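Local coordinates for protein protease VP4 (Blotched snakehead virus, PDB 2GEF) that cleaves peptide bonds as a serine protease with a serine/lysine catalytic dyad, probably processing the birnavirus structural polyprotein of which it is a part, at residues G191-D194 with T195-C198; A68-G71 with D72-V76. All coordinates share one frame; numbering follows the deposited sequence.

Contact 1: residues G191-D194 with T195-C198; sequences GGED and TRIC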
loop_
_atom_site.group_PDB
_atom_site.type_symbol
_atom_site.label_atom_id
_atom_site.label_comp_id
_atom_site.label_asym_id
_atom_site.label_seq_id
_atom_site.Cartn_x
_atom_site.Cartn_y
_atom_site.Cartn_z
ATOM N N GLY A 191 1.740 11.394 12.930
ATOM C CA GLY A 191 0.663 12.278 12.388
ATOM C C GLY A 191 0.873 12.619 10.902
ATOM O O GLY A 191 0.386 13.647 10.389
ATOM N N GLY A 192 1.626 11.785 10.166
ATOM C CA GLY A 192 1.880 12.169 8.750
ATOM C C GLY A 192 0.686 12.005 7.815
ATOM O O GLY A 192 0.680 12.545 6.689
ATOM N N GLU A 193 -0.323 11.282 8.250
ATOM C CA GLU A 193 -1.498 11.016 7.350
ATOM C C GLU A 193 -2.305 12.316 7.158
ATOM O O GLU A 193 -2.407 13.082 8.090
ATOM C CB GLU A 193 -2.448 9.802 7.825
ATOM C CG GLU A 193 -3.278 10.151 9.079
ATOM C CD GLU A 193 -2.448 10.090 10.426
ATOM O OE1 GLU A 193 -1.234 9.697 10.378
ATOM O OE2 GLU A 193 -3.004 10.392 11.541
ATOM N N ASP A 194 -2.908 12.525 5.984
ATOM C CA ASP A 194 -3.843 13.610 5.810
ATOM C C ASP A 194 -5.183 13.455 6.608
ATOM O O ASP A 194 -5.750 14.436 7.066
ATOM C CB ASP A 194 -4.059 13.738 4.269
ATOM C CG ASP A 194 -2.742 13.987 3.556
ATOM O OD1 ASP A 194 -2.184 15.057 3.762
ATOM O OD2 ASP A 194 -2.205 13.153 2.808
ATOM N N THR A 195 -5.662 12.217 6.723
ATOM C CA THR A 195 -6.859 11.845 7.442
ATOM C C THR A 195 -6.682 10.643 8.266
ATOM O O THR A 195 -6.258 9.665 7.754
ATOM C CB THR A 195 -7.879 11.437 6.439
ATOM O OG1 THR A 195 -7.939 12.507 5.503
ATOM C CG2 THR A 195 -9.314 11.190 7.062
ATOM N N ARG A 196 -7.009 10.717 9.539
ATOM C CA ARG A 196 -6.734 9.630 10.476
ATOM C C ARG A 196 -7.892 8.678 10.624
ATOM O O ARG A 196 -8.986 9.123 10.893
ATOM C CB ARG A 196 -6.434 10.190 11.858
ATOM C CG ARG A 196 -5.720 9.142 12.759
ATOM C CD ARG A 196 -5.769 9.872 14.045
ATOM N NE ARG A 196 -5.533 9.174 15.268
ATOM C CZ ARG A 196 -4.343 8.764 15.693
ATOM N NH1 ARG A 196 -4.233 8.255 16.930
ATOM N NH2 ARG A 196 -3.278 8.871 14.911
ATOM N N ILE A 197 -7.655 7.363 10.488
ATOM C CA ILE A 197 -8.757 6.444 10.446
ATOM C C ILE A 197 -8.350 5.307 11.336
ATOM O O ILE A 197 -7.291 4.744 11.100
ATOM C CB ILE A 197 -9.010 5.963 8.954
ATOM C CG1 ILE A 197 -9.797 6.998 8.083
ATOM C CG2 ILE A 197 -9.746 4.777 8.984
ATOM C CD1 ILE A 197 -11.079 7.641 8.709
ATOM N N CYS A 198 -9.150 4.963 12.353
ATOM C CA CYS A 198 -8.756 3.970 13.393
ATOM C C CYS A 198 -9.416 2.645 13.245
ATOM O O CYS A 198 -9.142 1.701 13.956
ATOM C CB CYS A 198 -9.128 4.556 14.803
ATOM S SG CYS A 198 -8.202 6.128 14.908
#
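At the entry to the edge strand 195-196 of the four-stranded mixed sheet of the VP4 protease, E193 and R196 meet three residues apart. The contact lies at the surface, where the loop after strand 184-186 runs into this last strand. E193 folds forward over the backbone of the next residues. At chi1 71° its CG is wedged in the cleft made by its own N and C, 3.3 Å from T195 O. The chain then bends at chi2 (-77°) and brings the carboxylate round to R196. R196 runs out straight as far as NE and crosses the E193 side chain at a slant. The main touch is on its aliphatic part: E193 OE2 is 3.2 Å from R196 CG. E193 OE1 is turned to T188, whose OG1 hydrogen-bonds it and also G192 N. D194 leads away from the strand, and its OD2 is hydrogen-bonded to H178 NE2 and L184 N. T195 and I197 bond to G186 through the backbone, which sets the strand beside 184-186. The carboxylate and guanidinium planes are 29° apart. E193 OE2 comes in the guanidinium plane, at its edge, and makes a long salt bridge of 3.7 Å to R196 NH2.

Contact 2: residues A68-G71 with D72-V76; sequences ALTG and DDHKV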
loop_
_atom_site.group_PDB
_atom_site.type_symbol
_atom_site.label_atom_id
_atom_site.label_comp_id
_atom_site.label_asym_id
_atom_site.label_seq_id
_atom_site.Cartn_x
_atom_site.Cartn_y
_atom_site.Cartn_z
ATOM N N ALA A 68 3.606 -13.641 1.852
ATOM C CA ALA A 68 3.301 -13.759 3.269
ATOM C C ALA A 68 1.953 -14.436 3.376
ATOM O O ALA A 68 1.111 -14.359 2.401
ATOM C CB ALA A 68 3.260 -12.369 3.973
ATOM N N LEU A 69 1.716 -15.102 4.510
ATOM C CA LEU A 69 0.414 -15.637 4.776
ATOM C C LEU A 69 -0.452 -14.565 5.471
ATOM O O LEU A 69 0.040 -13.682 6.208
ATOM C CB LEU A 69 0.410 -17.094 5.408
ATOM C CG LEU A 69 1.096 -18.310 4.745
ATOM C CD1 LEU A 69 1.170 -19.623 5.582
ATOM C CD2 LEU A 69 0.519 -18.722 3.320
ATOM N N THR A 70 -1.716 -14.517 5.038
ATOM C CA THR A 70 -2.767 -13.751 5.698
ATOM C C THR A 70 -3.280 -14.538 6.906
ATOM O O THR A 70 -2.787 -15.578 7.240
ATOM C CB THR A 70 -3.944 -13.487 4.756
ATOM O OG1 THR A 70 -4.603 -14.747 4.598
ATOM C CG2 THR A 70 -3.459 -13.014 3.386
ATOM N N GLY A 71 -4.124 -13.921 7.672
ATOM C CA GLY A 71 -4.537 -14.535 8.970
ATOM C C GLY A 71 -5.494 -15.714 8.798
ATOM O O GLY A 71 -5.693 -16.459 9.748
ATOM N N ASP A 72 -6.089 -15.876 7.600
ATOM C CA ASP A 72 -6.777 -17.090 7.216
ATOM C C ASP A 72 -5.960 -17.880 6.144
ATOM O O ASP A 72 -6.580 -18.567 5.354
ATOM C CB ASP A 72 -8.201 -16.756 6.651
ATOM C CG ASP A 72 -8.227 -15.633 5.590
ATOM O OD1 ASP A 72 -7.204 -14.946 5.322
ATOM O OD2 ASP A 72 -9.290 -15.376 4.998
ATOM N N ASP A 73 -4.634 -17.746 6.046
ATOM C CA ASP A 73 -3.832 -18.688 5.291
ATOM C C ASP A 73 -3.823 -18.548 3.791
ATOM O O ASP A 73 -3.513 -19.514 3.084
ATOM C CB ASP A 73 -4.156 -20.143 5.607
ATOM C CG ASP A 73 -3.465 -20.630 6.909
ATOM O OD1 ASP A 73 -2.284 -20.300 7.081
ATOM O OD2 ASP A 73 -4.111 -21.329 7.745
ATOM N N HIS A 74 -4.204 -17.371 3.319
ATOM C CA HIS A 74 -4.087 -16.978 1.929
ATOM C C HIS A 74 -2.722 -16.438 1.637
ATOM O O HIS A 74 -1.976 -16.122 2.556
ATOM C CB HIS A 74 -5.178 -15.983 1.616
ATOM C CG HIS A 74 -6.457 -16.659 1.466
ATOM N ND1 HIS A 74 -6.798 -17.339 0.323
ATOM C CD2 HIS A 74 -7.438 -16.911 2.365
ATOM C CE1 HIS A 74 -7.960 -17.940 0.513
ATOM N NE2 HIS A 74 -8.367 -17.697 1.743
ATOM N N LYS A 75 -2.419 -16.311 0.359
ATOM C CA LYS A 75 -1.129 -15.646 -0.038
ATOM C C LYS A 75 -1.226 -14.229 -0.538
ATOM O O LYS A 75 -2.178 -13.812 -1.264
ATOM C CB LYS A 75 -0.382 -16.524 -1.093
ATOM C CG LYS A 75 -0.389 -17.955 -0.563
ATOM C CD LYS A 75 -0.276 -18.954 -1.637
ATOM C CE LYS A 75 -0.463 -20.385 -1.125
ATOM N NZ LYS A 75 0.828 -21.006 -0.806
ATOM N N VAL A 76 -0.222 -13.466 -0.103
ATOM C CA VAL A 76 -0.059 -12.174 -0.635
ATOM C C VAL A 76 1.223 -12.308 -1.343
ATOM O O VAL A 76 2.258 -12.150 -0.680
ATOM C CB VAL A 76 0.116 -11.034 0.416
ATOM C CG1 VAL A 76 0.124 -9.583 -0.335
ATOM C CG2 VAL A 76 -0.940 -11.138 1.567
#
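A68 pairs with V76 in the antiparallel hairpin of strands 67-69 and 75-77. The pair is hydrogen-bonded, and V76 N gives A68 O a bond of 3.0 Å. L69 faces K75 in the next, non-hydrogen-bonded pair. Their side chains run alongside each other on one face of the sheet, with L69 CD2 4.1 Å from K75 CG. T70 is buried, and both its backbone and its hydroxyl bond across the turn. Its N bonds H74 O, and its O takes D73 N at 3.1 Å. At chi1 72° T70 OG1 swings in toward the turn. It donates to D72 OD1 (2.7 Å) and accepts from H74 N (2.9 Å), so two bonds fix its rotation. The methyl CG2 packs on V76 CG2 at 3.6 Å. G71 and D72 are central in a type I turn from T70 to D73. A G1-type bulge follows, making a 3:5 hairpin, with D73 (phi 78°) in the left-handed position often held by glycine. The D72 carboxylate takes the backbone N of T100 and R101, while D103 OD1 accepts from K75 N and bonds H74 ND1. Strand 75-77 runs parallel to strand 104-109, which links the hairpin to the rest of the six-stranded mixed sheet.

In the fold
Contacts 1 and 2 are separate local contacts of one protease domain and do not touch. Their centres are 26 Å apart, and their nearest atoms about 18 Å. Contact 2 comes first in the chain and belongs to the six-stranded sheet. Contact 1 follows much later and includes the edge strand of the four-stranded sheet. The catalytic dyad is S136 and K173. The side chain of E193 is about 8 Å from that of K173 and about 11 Å from that of the nucleophile S136. From contact 2, the side chain of V76 is about 12 Å from that of S136. The two contacts thus lie at similar distances from S136. Neither contact includes a catalytic residue.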